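Local atomic coordinates of SalCYP truncation (Salinispora tropica, PDB entry 7ABB), a protein that belongs to the cytochrome P450 family and binds a heme c group. Residues 77-82 / 226-231; 87-92 / 337-342; 92-97 / 213-218. All blocks are in the same frame, centred on the assembly; numbering follows the deposited sequence.

Interaction 1 of 3, residues 77-82 / 226-231; sequences RWIPLT and ESLLTV. With HEC (heme c), chain B.
Ser227 reaches from helix 222-235 into the backbone of the loop 77-82. Its OG lies anti to its own backbone N (chi1 -178°), which carries the hydroxyl to the loop. There it gives a hydrogen bond to Arg77 O at 3.0 Å, tilted slightly from the carbonyl plane. It also accepts one from Ile79 N at 2.9 Å, nearly straight with 169° at the hydrogen. One hydroxyl thus grips the loop on both sides of Trp78.

Val231, one turn further on, can be followed from CB outward. CB lies 3.3 Å from Ile79 O, and both methyls also press against this oxygen. CG1 further approaches Pro80 CD and the heme methyl CMD, both at 4.2 Å. CG2 also meets Trp78: it is 3.7 Å from Trp78 CB and lies near the plane of the indole, at its edge. Thr230 CG2 comes obliquely to Trp78 CZ3 at 3.9 Å.

Ile79 O has no hydrogen-bond donor in the model. It is covered by apolar atoms and by a CA-H...O contact from Leu228 CA at 3.5 Å. A cis peptide bond joins Ile79 to Pro80. Beyond it, Pro80 CG packs on a heme propionate, and Leu81 lies beside the same propionate. Phe183 of helix 182-199 also packs on Trp78. Arg77 NE forms a salt bridge with Asp224, but Arg77 is poorly ordered and the place of its end is less certain.

The loop touches helix 222-235 and a heme propionate. Its Pro80 and Leu81 line the heme pocket of a cytochrome P450 fold.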
loop_
_atom_site.group_PDB
_atom_site.type_symbol
_atom_site.label_atom_id
_atom_site.label_comp_id
_atom_site.label_asym_id
_atom_site.label_seq_id
_atom_site.Cartn_x
_atom_site.Cartn_y
_atom_site.Cartn_z
ATOM N N ARG A 77 -16.667 7.347 -8.688
ATOM C CA ARG A 77 -16.332 8.368 -7.695
ATOM C C ARG A 77 -15.863 7.665 -6.420
ATOM O O ARG A 77 -16.669 7.269 -5.573
ATOM C CB ARG A 77 -17.535 9.266 -7.439
ATOM C CG ARG A 77 -17.279 10.422 -6.490
ATOM C CD ARG A 77 -18.538 11.274 -6.343
ATOM N NE ARG A 77 -18.404 12.262 -5.276
ATOM C CZ ARG A 77 -18.003 13.518 -5.448
ATOM N NH1 ARG A 77 -17.694 13.969 -6.658
ATOM N NH2 ARG A 77 -17.911 14.328 -4.402
ATOM N N TRP A 78 -14.551 7.512 -6.290
ATOM C CA TRP A 78 -13.937 6.894 -5.119
ATOM C C TRP A 78 -13.233 7.997 -4.336
ATOM O O TRP A 78 -12.187 8.497 -4.758
ATOM C CB TRP A 78 -12.955 5.793 -5.524
ATOM C CG TRP A 78 -13.570 4.682 -6.329
ATOM C CD1 TRP A 78 -13.837 4.689 -7.665
ATOM C CD2 TRP A 78 -13.984 3.397 -5.847
ATOM N NE1 TRP A 78 -14.390 3.492 -8.047
ATOM C CE2 TRP A 78 -14.492 2.682 -6.949
ATOM C CE3 TRP A 78 -13.974 2.783 -4.594
ATOM C CZ2 TRP A 78 -14.983 1.386 -6.835
ATOM C CZ3 TRP A 78 -14.465 1.493 -4.484
ATOM C CH2 TRP A 78 -14.962 0.810 -5.595
ATOM N N ILE A 79 -13.811 8.373 -3.206
ATOM C CA ILE A 79 -13.285 9.483 -2.411
ATOM C C ILE A 79 -12.112 8.983 -1.575
ATOM O O ILE A 79 -12.297 8.046 -0.778
ATOM C CB ILE A 79 -14.377 10.047 -1.510
ATOM C CG1 ILE A 79 -15.548 10.587 -2.341
ATOM C CG2 ILE A 79 -13.805 11.115 -0.580
ATOM C CD1 ILE A 79 -15.254 11.876 -3.045
ATOM N N PRO A 80 -10.938 9.624 -1.641
ATOM C CA PRO A 80 -10.539 10.785 -2.450
ATOM C C PRO A 80 -9.746 10.438 -3.707
ATOM O O PRO A 80 -9.231 11.329 -4.361
ATOM C CB PRO A 80 -9.661 11.572 -1.491
ATOM C CG PRO A 80 -8.974 10.497 -0.675
ATOM C CD PRO A 80 -9.939 9.329 -0.598
ATOM N N LEU A 81 -9.662 9.145 -4.027
ATOM C CA LEU A 81 -8.706 8.658 -5.019
ATOM C C LEU A 81 -8.942 9.252 -6.411
ATOM O O LEU A 81 -7.981 9.559 -7.132
ATOM C CB LEU A 81 -8.787 7.133 -5.053
ATOM C CG LEU A 81 -7.718 6.318 -5.778
ATOM C CD1 LEU A 81 -6.307 6.595 -5.257
ATOM C CD2 LEU A 81 -8.067 4.846 -5.631
ATOM N N THR A 82 -10.202 9.401 -6.820
ATOM C CA THR A 82 -10.542 9.754 -8.195
ATOM C C THR A 82 -11.062 11.176 -8.331
ATOM O O THR A 82 -11.621 11.528 -9.377
ATOM C CB THR A 82 -11.576 8.778 -8.759
ATOM O OG1 THR A 82 -12.830 8.963 -8.097
ATOM C CG2 THR A 82 -11.119 7.349 -8.569
ATOM N N GLU A 226 -19.854 6.919 2.523
ATOM C CA GLU A 226 -19.705 5.499 2.244
ATOM C C GLU A 226 -18.560 5.258 1.276
ATOM O O GLU A 226 -17.805 4.292 1.419
ATOM C CB GLU A 226 -21.019 4.955 1.685
ATOM C CG GLU A 226 -22.143 5.009 2.684
ATOM C CD GLU A 226 -23.486 4.711 2.060
ATOM O OE1 GLU A 226 -23.508 4.022 1.020
ATOM O OE2 GLU A 226 -24.518 5.159 2.608
ATOM N N SER A 227 -18.417 6.130 0.279
ATOM C CA SER A 227 -17.284 5.993 -0.632
ATOM C C SER A 227 -15.958 6.078 0.117
ATOM O O SER A 227 -15.081 5.214 -0.037
ATOM C CB SER A 227 -17.366 7.065 -1.710
ATOM O OG SER A 227 -16.297 6.912 -2.613
ATOM N N LEU A 228 -15.801 7.105 0.958
ATOM C CA LEU A 228 -14.569 7.261 1.727
ATOM C C LEU A 228 -14.250 6.005 2.532
ATOM O O LEU A 228 -13.132 5.488 2.483
ATOM C CB LEU A 228 -14.687 8.467 2.659
ATOM C CG LEU A 228 -13.550 8.622 3.675
ATOM C CD1 LEU A 228 -12.217 8.905 2.990
ATOM C CD2 LEU A 228 -13.901 9.716 4.675
ATOM N N LEU A 229 -15.232 5.514 3.286
ATOM C CA LEU A 229 -15.012 4.349 4.138
ATOM C C LEU A 229 -14.667 3.126 3.311
ATOM O O LEU A 229 -13.831 2.315 3.716
ATOM C CB LEU A 229 -16.262 4.090 4.992
ATOM C CG LEU A 229 -16.491 5.150 6.074
ATOM C CD1 LEU A 229 -17.850 4.946 6.769
ATOM C CD2 LEU A 229 -15.369 5.130 7.103
ATOM N N THR A 230 -15.291 2.987 2.139
ATOM C CA THR A 230 -14.949 1.884 1.246
ATOM C C THR A 230 -13.506 1.992 0.772
ATOM O O THR A 230 -12.772 0.998 0.756
ATOM C CB THR A 230 -15.908 1.860 0.053
ATOM O OG1 THR A 230 -17.254 1.777 0.539
ATOM C CG2 THR A 230 -15.636 0.662 -0.843
ATOM N N VAL A 231 -13.082 3.191 0.363
ATOM C CA VAL A 231 -11.707 3.365 -0.108
ATOM C C VAL A 231 -10.712 3.062 0.998
ATOM O O VAL A 231 -9.688 2.403 0.776
ATOM C CB VAL A 231 -11.519 4.796 -0.654
ATOM C CG1 VAL A 231 -10.050 5.112 -0.843
ATOM C CG2 VAL A 231 -12.271 4.967 -1.947
HETATM FE FE HEC B . -2.013 4.146 0.395
HETATM C CHA HEC B . -3.028 6.371 -2.025
HETATM C CHB HEC B . 0.576 3.212 -1.644
HETATM C CHC HEC B . -0.961 1.949 2.809
HETATM C CHD HEC B . -4.790 4.811 2.250
HETATM N NA HEC B . -1.380 4.669 -1.446
HETATM C C1A HEC B . -1.901 5.652 -2.289
HETATM C C2A HEC B . -1.105 5.798 -3.490
HETATM C C3A HEC B . -0.099 4.914 -3.355
HETATM C C4A HEC B . -0.257 4.211 -2.106
HETATM C CMA HEC B . 1.041 4.622 -4.348
HETATM C CAA HEC B . -1.345 6.810 -4.666
HETATM C CBA HEC B . -2.268 6.282 -5.758
HETATM C CGA HEC B . -2.388 7.312 -6.869
HETATM O O1A HEC B . -3.221 7.033 -7.763
HETATM O O2A HEC B . -1.666 8.342 -6.819
HETATM N NB HEC B . -0.529 2.798 0.533
HETATM C C1B HEC B . 0.472 2.592 -0.399
HETATM C C2B HEC B . 1.389 1.644 0.157
HETATM C C3B HEC B . 0.976 1.318 1.396
HETATM C C4B HEC B . -0.240 2.012 1.644
HETATM C CMB HEC B . 2.638 1.192 -0.626
HETATM C CAB HEC B . 1.501 0.375 2.447
HETATM C CBB HEC B . 2.907 -0.101 2.275
HETATM N NC HEC B . -2.766 3.489 2.171
HETATM C C1C HEC B . -2.118 2.649 3.047
HETATM C C2C HEC B . -2.869 2.581 4.272
HETATM C C3C HEC B . -3.950 3.383 4.147
HETATM C C4C HEC B . -3.894 3.940 2.815
HETATM C CMC HEC B . -2.441 1.750 5.483
HETATM C CAC HEC B . -5.111 3.677 5.111
HETATM C CBC HEC B . -4.937 3.409 6.606
HETATM N ND HEC B . -3.597 5.332 0.136
HETATM C C1D HEC B . -4.636 5.447 1.060
HETATM C C2D HEC B . -5.566 6.409 0.559
HETATM C C3D HEC B . -5.058 6.901 -0.751
HETATM C C4D HEC B . -3.809 6.193 -0.929
HETATM C CMD HEC B . -6.866 6.828 1.256
HETATM C CAD HEC B . -5.699 7.934 -1.693
HETATM C CBD HEC B . -5.130 9.288 -1.342
HETATM C CGD HEC B . -5.648 10.335 -2.308
HETATM O O1D HEC B . -5.521 11.542 -2.009
HETATM O O2D HEC B . -6.182 9.934 -3.362
#

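Interaction 2 of 3, residues 87-92 / 337-342; sequences THNEWR and TGHHQC. With HEC (heme c), chain B.
His339 meets helix 86-95 through its backbone. Its O accepts a hydrogen bond from His88 NE2 at 3.1 Å, in the plane of the His88 ring but well above the carbonyl plane. The His339 ring turns one face toward Asn89 OD1, a loose contact 4.2 Å from His339 ND1.

His340 follows within the type I turn 338-341. Its NE2 and CE1 lie over one face of the His88 ring; the planes are 33° apart and the ring centroids 3.9 Å. His340 NE2 is hydrogen-bonded to Ile83 O.

Gln341 offers its O to Arg92, which takes it end-on with two nitrogens. NH1 is at 2.9 Å and NH2 at 3.0 Å from Gln341 O, both near the guanidinium plane. Arg92 NH1 also gives a hydrogen bond to the propionate atom HEC O1D, whose place is less sure.

Cys342 SG binds the heme iron at 2.3 Å. This is the cysteine-ligand loop of a cytochrome P450.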
loop_
_atom_site.group_PDB
_atom_site.type_symbol
_atom_site.label_atom_id
_atom_site.label_comp_id
_atom_site.label_asym_id
_atom_site.label_seq_id
_atom_site.Cartn_x
_atom_site.Cartn_y
_atom_site.Cartn_z
ATOM N N THR A 87 -11.629 20.424 -4.517
ATOM C CA THR A 87 -12.420 19.518 -3.677
ATOM C C THR A 87 -11.542 18.400 -3.130
ATOM O O THR A 87 -11.691 17.983 -1.970
ATOM C CB THR A 87 -13.587 18.940 -4.489
ATOM O OG1 THR A 87 -14.569 19.978 -4.727
ATOM C CG2 THR A 87 -14.249 17.779 -3.807
ATOM N N HIS A 88 -10.630 17.891 -3.945
ATOM C CA HIS A 88 -9.716 16.879 -3.428
ATOM C C HIS A 88 -8.849 17.449 -2.317
ATOM O O HIS A 88 -8.641 16.800 -1.283
ATOM C CB HIS A 88 -8.824 16.325 -4.540
ATOM C CG HIS A 88 -7.698 15.498 -4.022
ATOM N ND1 HIS A 88 -7.824 14.151 -3.764
ATOM C CD2 HIS A 88 -6.427 15.828 -3.687
ATOM C CE1 HIS A 88 -6.677 13.685 -3.311
ATOM N NE2 HIS A 88 -5.817 14.683 -3.240
ATOM N N ASN A 89 -8.367 18.681 -2.484
ATOM C CA ASN A 89 -7.532 19.270 -1.446
ATOM C C ASN A 89 -8.328 19.468 -0.155
ATOM O O ASN A 89 -7.798 19.268 0.945
ATOM C CB ASN A 89 -6.929 20.577 -1.953
ATOM C CG ASN A 89 -6.145 20.376 -3.256
ATOM O OD1 ASN A 89 -5.507 19.333 -3.468
ATOM N ND2 ASN A 89 -6.208 21.363 -4.139
ATOM N N GLU A 90 -9.620 19.784 -0.266
ATOM C CA GLU A 90 -10.428 19.966 0.937
ATOM C C GLU A 90 -10.643 18.641 1.647
ATOM O O GLU A 90 -10.586 18.584 2.879
ATOM C CB GLU A 90 -11.775 20.606 0.605
ATOM C CG GLU A 90 -12.474 21.234 1.807
ATOM C CD GLU A 90 -13.753 21.967 1.431
ATOM O OE1 GLU A 90 -14.494 22.363 2.357
ATOM O OE2 GLU A 90 -14.027 22.138 0.222
ATOM N N TRP A 91 -10.897 17.568 0.898
ATOM C CA TRP A 91 -11.008 16.253 1.527
ATOM C C TRP A 91 -9.729 15.903 2.271
ATOM O O TRP A 91 -9.772 15.424 3.411
ATOM C CB TRP A 91 -11.291 15.176 0.486
ATOM C CG TRP A 91 -12.718 15.051 0.141
ATOM C CD1 TRP A 91 -13.326 15.499 -0.988
ATOM C CD2 TRP A 91 -13.732 14.418 0.922
ATOM N NE1 TRP A 91 -14.657 15.182 -0.959
ATOM C CE2 TRP A 91 -14.936 14.523 0.204
ATOM C CE3 TRP A 91 -13.737 13.774 2.157
ATOM C CZ2 TRP A 91 -16.134 14.009 0.677
ATOM C CZ3 TRP A 91 -14.928 13.271 2.628
ATOM C CH2 TRP A 91 -16.113 13.390 1.889
ATOM N N ARG A 92 -8.580 16.122 1.639
ATOM C CA ARG A 92 -7.322 15.780 2.295
ATOM C C ARG A 92 -7.118 16.628 3.551
ATOM O O ARG A 92 -6.626 16.123 4.566
ATOM C CB ARG A 92 -6.147 15.921 1.325
ATOM C CG ARG A 92 -6.121 14.833 0.239
ATOM C CD ARG A 92 -5.931 13.430 0.797
ATOM N NE ARG A 92 -4.643 13.273 1.472
ATOM C CZ ARG A 92 -3.604 12.601 0.963
ATOM N NH1 ARG A 92 -3.700 12.022 -0.225
ATOM N NH2 ARG A 92 -2.464 12.515 1.643
ATOM N N THR A 337 3.573 10.362 -5.020
ATOM C CA THR A 337 3.980 11.739 -4.775
ATOM C C THR A 337 2.910 12.628 -5.406
ATOM O O THR A 337 1.974 12.131 -6.032
ATOM C CB THR A 337 5.410 11.987 -5.281
ATOM O OG1 THR A 337 5.834 13.294 -4.890
ATOM C CG2 THR A 337 5.525 11.839 -6.786
ATOM N N GLY A 338 3.034 13.938 -5.229
ATOM C CA GLY A 338 1.979 14.820 -5.683
ATOM C C GLY A 338 0.778 14.776 -4.753
ATOM O O GLY A 338 0.857 14.289 -3.635
ATOM N N HIS A 339 -0.362 15.243 -5.262
ATOM C CA HIS A 339 -1.505 15.519 -4.386
ATOM C C HIS A 339 -2.159 14.258 -3.875
ATOM O O HIS A 339 -2.800 14.286 -2.812
ATOM C CB HIS A 339 -2.533 16.338 -5.141
ATOM C CG HIS A 339 -2.122 17.759 -5.356
ATOM N ND1 HIS A 339 -1.537 18.520 -4.367
ATOM C CD2 HIS A 339 -2.176 18.544 -6.455
ATOM C CE1 HIS A 339 -1.274 19.726 -4.841
ATOM N NE2 HIS A 339 -1.649 19.766 -6.108
ATOM N N HIS A 340 -2.037 13.146 -4.596
ATOM C CA HIS A 340 -2.667 11.899 -4.188
ATOM C C HIS A 340 -1.749 10.981 -3.378
ATOM O O HIS A 340 -2.117 9.827 -3.092
ATOM C CB HIS A 340 -3.220 11.185 -5.422
ATOM C CG HIS A 340 -4.498 11.782 -5.916
ATOM N ND1 HIS A 340 -4.552 12.847 -6.790
ATOM C CD2 HIS A 340 -5.779 11.482 -5.612
ATOM C CE1 HIS A 340 -5.818 13.166 -7.010
ATOM N NE2 HIS A 340 -6.580 12.342 -6.310
ATOM N N GLN A 341 -0.581 11.479 -2.968
ATOM C CA GLN A 341 0.371 10.689 -2.186
ATOM C C GLN A 341 -0.340 10.027 -1.003
ATOM O O GLN A 341 -1.170 10.645 -0.344
ATOM C CB GLN A 341 1.496 11.612 -1.687
ATOM C CG GLN A 341 2.690 10.960 -0.994
ATOM C CD GLN A 341 3.626 12.032 -0.448
ATOM O OE1 GLN A 341 3.327 12.680 0.554
ATOM N NE2 GLN A 341 4.731 12.264 -1.145
ATOM N N CYS A 342 -0.010 8.773 -0.737
ATOM C CA CYS A 342 -0.750 7.927 0.203
ATOM C C CYS A 342 -1.102 8.624 1.515
ATOM O O CYS A 342 -0.222 9.088 2.243
ATOM C CB CYS A 342 0.081 6.686 0.502
ATOM S SG CYS A 342 -0.738 5.554 1.645
HETATM FE FE HEC B . -2.013 4.146 0.395
HETATM C CHA HEC B . -3.028 6.371 -2.025
HETATM C CHB HEC B . 0.576 3.212 -1.644
HETATM C CHC HEC B . -0.961 1.949 2.809
HETATM C CHD HEC B . -4.790 4.811 2.250
HETATM N NA HEC B . -1.380 4.669 -1.446
HETATM C C1A HEC B . -1.901 5.652 -2.289
HETATM C C2A HEC B . -1.105 5.798 -3.490
HETATM C C3A HEC B . -0.099 4.914 -3.355
HETATM C C4A HEC B . -0.257 4.211 -2.106
HETATM C CMA HEC B . 1.041 4.622 -4.348
HETATM C CAA HEC B . -1.345 6.810 -4.666
HETATM C CBA HEC B . -2.268 6.282 -5.758
HETATM C CGA HEC B . -2.388 7.312 -6.869
HETATM O O1A HEC B . -3.221 7.033 -7.763
HETATM O O2A HEC B . -1.666 8.342 -6.819
HETATM N NB HEC B . -0.529 2.798 0.533
HETATM C C1B HEC B . 0.472 2.592 -0.399
HETATM C C2B HEC B . 1.389 1.644 0.157
HETATM C C3B HEC B . 0.976 1.318 1.396
HETATM C C4B HEC B . -0.240 2.012 1.644
HETATM C CMB HEC B . 2.638 1.192 -0.626
HETATM C CAB HEC B . 1.501 0.375 2.447
HETATM C CBB HEC B . 2.907 -0.101 2.275
HETATM N NC HEC B . -2.766 3.489 2.171
HETATM C C1C HEC B . -2.118 2.649 3.047
HETATM C C2C HEC B . -2.869 2.581 4.272
HETATM C C3C HEC B . -3.950 3.383 4.147
HETATM C C4C HEC B . -3.894 3.940 2.815
HETATM C CMC HEC B . -2.441 1.750 5.483
HETATM C CAC HEC B . -5.111 3.677 5.111
HETATM C CBC HEC B . -4.937 3.409 6.606
HETATM N ND HEC B . -3.597 5.332 0.136
HETATM C C1D HEC B . -4.636 5.447 1.060
HETATM C C2D HEC B . -5.566 6.409 0.559
HETATM C C3D HEC B . -5.058 6.901 -0.751
HETATM C C4D HEC B . -3.809 6.193 -0.929
HETATM C CMD HEC B . -6.866 6.828 1.256
HETATM C CAD HEC B . -5.699 7.934 -1.693
HETATM C CBD HEC B . -5.130 9.288 -1.342
HETATM C CGD HEC B . -5.648 10.335 -2.308
HETATM O O1D HEC B . -5.521 11.542 -2.009
HETATM O O2D HEC B . -6.182 9.934 -3.362
#

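Interaction 3 of 3, residues 92-97 / 213-218; sequences RRRLAA and WEIDGT. With HEC (heme c), chain B.
Arg94 lays its aliphatic part over one face of the Trp213 indole. Its CB stands 3.4 Å from the centroid of the six-membered ring and only 3° off the ring normal, a clear CH-pi contact. CD follows over the five-membered part, 3.7 Å from Trp213 CG. The chain bends at chi2 (-109°), which places CD there. The arginine and tryptophan side chains run antiparallel.

The guanidinium plane is turned 35° from the indole. One face covers Glu214 N, over its centre, and Trp213 CA, toward the rim. Arg94 NH2 lies 2.9 Å from Glu214 O. Glu214 N is buried by the contact and has no partner in the model.

Leu95 meets the indole at its edge. Its CD2 is 3.8 Å from Trp213 CH2, and the two side chains cross at about a right angle. Ile215 CD1 touches Arg94 CG at 4.2 Å. Leu206 of helix 206-210 packs on both Leu95 and Trp213.

Ile215 to Thr218 form a type I' turn, closed by backbone bonds between these two residues. The arrangement is a two-stranded beta hairpin packed on a helix, at the periphery of the P450 fold.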
loop_
_atom_site.group_PDB
_atom_site.type_symbol
_atom_site.label_atom_id
_atom_site.label_comp_id
_atom_site.label_asym_id
_atom_site.label_seq_id
_atom_site.Cartn_x
_atom_site.Cartn_y
_atom_site.Cartn_z
ATOM N N ARG A 92 -8.580 16.122 1.639
ATOM C CA ARG A 92 -7.322 15.780 2.295
ATOM C C ARG A 92 -7.118 16.628 3.551
ATOM O O ARG A 92 -6.626 16.123 4.566
ATOM C CB ARG A 92 -6.147 15.921 1.325
ATOM C CG ARG A 92 -6.121 14.833 0.239
ATOM C CD ARG A 92 -5.931 13.430 0.797
ATOM N NE ARG A 92 -4.643 13.273 1.472
ATOM C CZ ARG A 92 -3.604 12.601 0.963
ATOM N NH1 ARG A 92 -3.700 12.022 -0.225
ATOM N NH2 ARG A 92 -2.464 12.515 1.643
ATOM N N ARG A 93 -7.508 17.905 3.513
ATOM C CA ARG A 93 -7.375 18.746 4.704
ATOM C C ARG A 93 -8.239 18.220 5.841
ATOM O O ARG A 93 -7.808 18.212 7.000
ATOM C CB ARG A 93 -7.734 20.207 4.395
ATOM C CG ARG A 93 -6.678 20.926 3.575
ATOM C CD ARG A 93 -6.910 22.431 3.540
ATOM N NE ARG A 93 -8.143 22.774 2.835
ATOM C CZ ARG A 93 -8.220 23.536 1.745
ATOM N NH1 ARG A 93 -9.405 23.775 1.194
ATOM N NH2 ARG A 93 -7.130 24.073 1.208
ATOM N N ARG A 94 -9.478 17.817 5.539
ATOM C CA ARG A 94 -10.364 17.305 6.581
ATOM C C ARG A 94 -9.843 15.997 7.159
ATOM O O ARG A 94 -9.943 15.767 8.373
ATOM C CB ARG A 94 -11.777 17.118 6.030
ATOM C CG ARG A 94 -12.403 18.389 5.419
ATOM C CD ARG A 94 -13.465 18.933 6.239
ATOM N NE ARG A 94 -14.036 20.163 5.681
ATOM C CZ ARG A 94 -14.643 21.086 6.413
ATOM N NH1 ARG A 94 -14.756 20.922 7.724
ATOM N NH2 ARG A 94 -15.133 22.173 5.831
ATOM N N LEU A 95 -9.307 15.119 6.306
ATOM C CA LEU A 95 -8.857 13.794 6.734
ATOM C C LEU A 95 -7.535 13.828 7.487
ATOM O O LEU A 95 -7.242 12.893 8.246
ATOM C CB LEU A 95 -8.702 12.895 5.509
ATOM C CG LEU A 95 -9.996 12.446 4.837
ATOM C CD1 LEU A 95 -9.727 11.956 3.429
ATOM C CD2 LEU A 95 -10.665 11.361 5.676
ATOM N N ALA A 96 -6.741 14.878 7.302
ATOM C CA ALA A 96 -5.329 14.845 7.667
ATOM C C ALA A 96 -5.116 14.443 9.122
ATOM O O ALA A 96 -4.207 13.657 9.422
ATOM C CB ALA A 96 -4.689 16.208 7.373
ATOM N N ALA A 97 -5.944 14.952 10.039
ATOM C CA ALA A 97 -5.716 14.735 11.465
ATOM C C ALA A 97 -5.712 13.259 11.836
ATOM O O ALA A 97 -5.094 12.869 12.839
ATOM C CB ALA A 97 -6.784 15.449 12.299
ATOM N N TRP A 213 -18.848 17.883 8.324
ATOM C CA TRP A 213 -17.987 18.337 7.239
ATOM C C TRP A 213 -18.794 18.949 6.107
ATOM O O TRP A 213 -19.861 18.452 5.732
ATOM C CB TRP A 213 -17.153 17.198 6.656
ATOM C CG TRP A 213 -16.055 16.700 7.544
ATOM C CD1 TRP A 213 -15.796 17.097 8.828
ATOM C CD2 TRP A 213 -15.074 15.709 7.225
ATOM N NE1 TRP A 213 -14.720 16.418 9.326
ATOM C CE2 TRP A 213 -14.262 15.539 8.377
ATOM C CE3 TRP A 213 -14.810 14.935 6.090
ATOM C CZ2 TRP A 213 -13.188 14.652 8.409
ATOM C CZ3 TRP A 213 -13.745 14.040 6.128
ATOM C CH2 TRP A 213 -12.950 13.902 7.283
ATOM N N GLU A 214 -18.242 20.015 5.549
ATOM C CA GLU A 214 -18.688 20.579 4.284
ATOM C C GLU A 214 -17.532 20.497 3.302
ATOM O O GLU A 214 -16.359 20.578 3.684
ATOM C CB GLU A 214 -19.153 22.022 4.422
ATOM C CG GLU A 214 -20.584 22.135 4.944
ATOM C CD GLU A 214 -21.098 23.560 4.975
ATOM O OE1 GLU A 214 -22.240 23.764 5.430
ATOM O OE2 GLU A 214 -20.364 24.470 4.537
ATOM N N ILE A 215 -17.875 20.286 2.039
ATOM C CA ILE A 215 -16.913 20.296 0.951
ATOM C C ILE A 215 -17.489 21.208 -0.115
ATOM O O ILE A 215 -18.613 20.986 -0.582
ATOM C CB ILE A 215 -16.654 18.894 0.382
ATOM C CG1 ILE A 215 -16.055 17.974 1.445
ATOM C CG2 ILE A 215 -15.745 18.965 -0.833
ATOM C CD1 ILE A 215 -14.608 18.272 1.842
ATOM N N ASP A 216 -16.736 22.239 -0.485
ATOM C CA ASP A 216 -17.187 23.195 -1.494
ATOM C C ASP A 216 -18.481 23.882 -1.054
ATOM O O ASP A 216 -19.372 24.143 -1.867
ATOM C CB ASP A 216 -17.375 22.503 -2.847
ATOM C CG ASP A 216 -17.223 23.446 -4.025
ATOM O OD1 ASP A 216 -16.874 24.628 -3.827
ATOM O OD2 ASP A 216 -17.462 22.997 -5.166
ATOM N N GLY A 217 -18.594 24.149 0.250
ATOM C CA GLY A 217 -19.757 24.815 0.807
ATOM C C GLY A 217 -21.011 23.975 0.909
ATOM O O GLY A 217 -22.087 24.529 1.169
ATOM N N THR A 218 -20.910 22.662 0.716
ATOM C CA THR A 218 -22.057 21.776 0.699
ATOM C C THR A 218 -21.851 20.680 1.732
ATOM O O THR A 218 -20.751 20.122 1.808
ATOM C CB THR A 218 -22.240 21.149 -0.693
ATOM O OG1 THR A 218 -22.559 22.181 -1.636
ATOM C CG2 THR A 218 -23.357 20.127 -0.690
HETATM FE FE HEC B . -2.013 4.146 0.395
HETATM C CHA HEC B . -3.028 6.371 -2.025
HETATM C CHB HEC B . 0.576 3.212 -1.644
HETATM C CHC HEC B . -0.961 1.949 2.809
HETATM C CHD HEC B . -4.790 4.811 2.250
HETATM N NA HEC B . -1.380 4.669 -1.446
HETATM C C1A HEC B . -1.901 5.652 -2.289
HETATM C C2A HEC B . -1.105 5.798 -3.490
HETATM C C3A HEC B . -0.099 4.914 -3.355
HETATM C C4A HEC B . -0.257 4.211 -2.106
HETATM C CMA HEC B . 1.041 4.622 -4.348
HETATM C CAA HEC B . -1.345 6.810 -4.666
HETATM C CBA HEC B . -2.268 6.282 -5.758
HETATM C CGA HEC B . -2.388 7.312 -6.869
HETATM O O1A HEC B . -3.221 7.033 -7.763
HETATM O O2A HEC B . -1.666 8.342 -6.819
HETATM N NB HEC B . -0.529 2.798 0.533
HETATM C C1B HEC B . 0.472 2.592 -0.399
HETATM C C2B HEC B . 1.389 1.644 0.157
HETATM C C3B HEC B . 0.976 1.318 1.396
HETATM C C4B HEC B . -0.240 2.012 1.644
HETATM C CMB HEC B . 2.638 1.192 -0.626
HETATM C CAB HEC B . 1.501 0.375 2.447
HETATM C CBB HEC B . 2.907 -0.101 2.275
HETATM N NC HEC B . -2.766 3.489 2.171
HETATM C C1C HEC B . -2.118 2.649 3.047
HETATM C C2C HEC B . -2.869 2.581 4.272
HETATM C C3C HEC B . -3.950 3.383 4.147
HETATM C C4C HEC B . -3.894 3.940 2.815
HETATM C CMC HEC B . -2.441 1.750 5.483
HETATM C CAC HEC B . -5.111 3.677 5.111
HETATM C CBC HEC B . -4.937 3.409 6.606
HETATM N ND HEC B . -3.597 5.332 0.136
HETATM C C1D HEC B . -4.636 5.447 1.060
HETATM C C2D HEC B . -5.566 6.409 0.559
HETATM C C3D HEC B . -5.058 6.901 -0.751
HETATM C C4D HEC B . -3.809 6.193 -0.929
HETATM C CMD HEC B . -6.866 6.828 1.256
HETATM C CAD HEC B . -5.699 7.934 -1.693
HETATM C CBD HEC B . -5.130 9.288 -1.342
HETATM C CGD HEC B . -5.648 10.335 -2.308
HETATM O O1D HEC B . -5.521 11.542 -2.009
HETATM O O2D HEC B . -6.182 9.934 -3.362
#

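Helix 86-95 carries interactions 2 and 3 and is touched by interaction 1. Interactions 2 and 3 share Arg92, with centres about 11 Å apart. Glu90 OE2 bridges them, 2.8 Å from Asp216 N, a probable hydrogen bond. Interaction 1 lies about 12 Å from interaction 2, centre to centre. They meet where Pro80 O is 3.2 Å from His88 ND1, again a probable hydrogen bond, and where Ile79 CG2 packs on Trp91. Interactions 1 and 3 touch through Leu228 CD2 and Leu95 CD2, 3.8 Å apart. Interactions 1 and 2 border the same propionate, the one bonded by the shared Arg92. Interaction 2 alone supplies the iron ligand, while the hairpin of interaction 3 packs farther out.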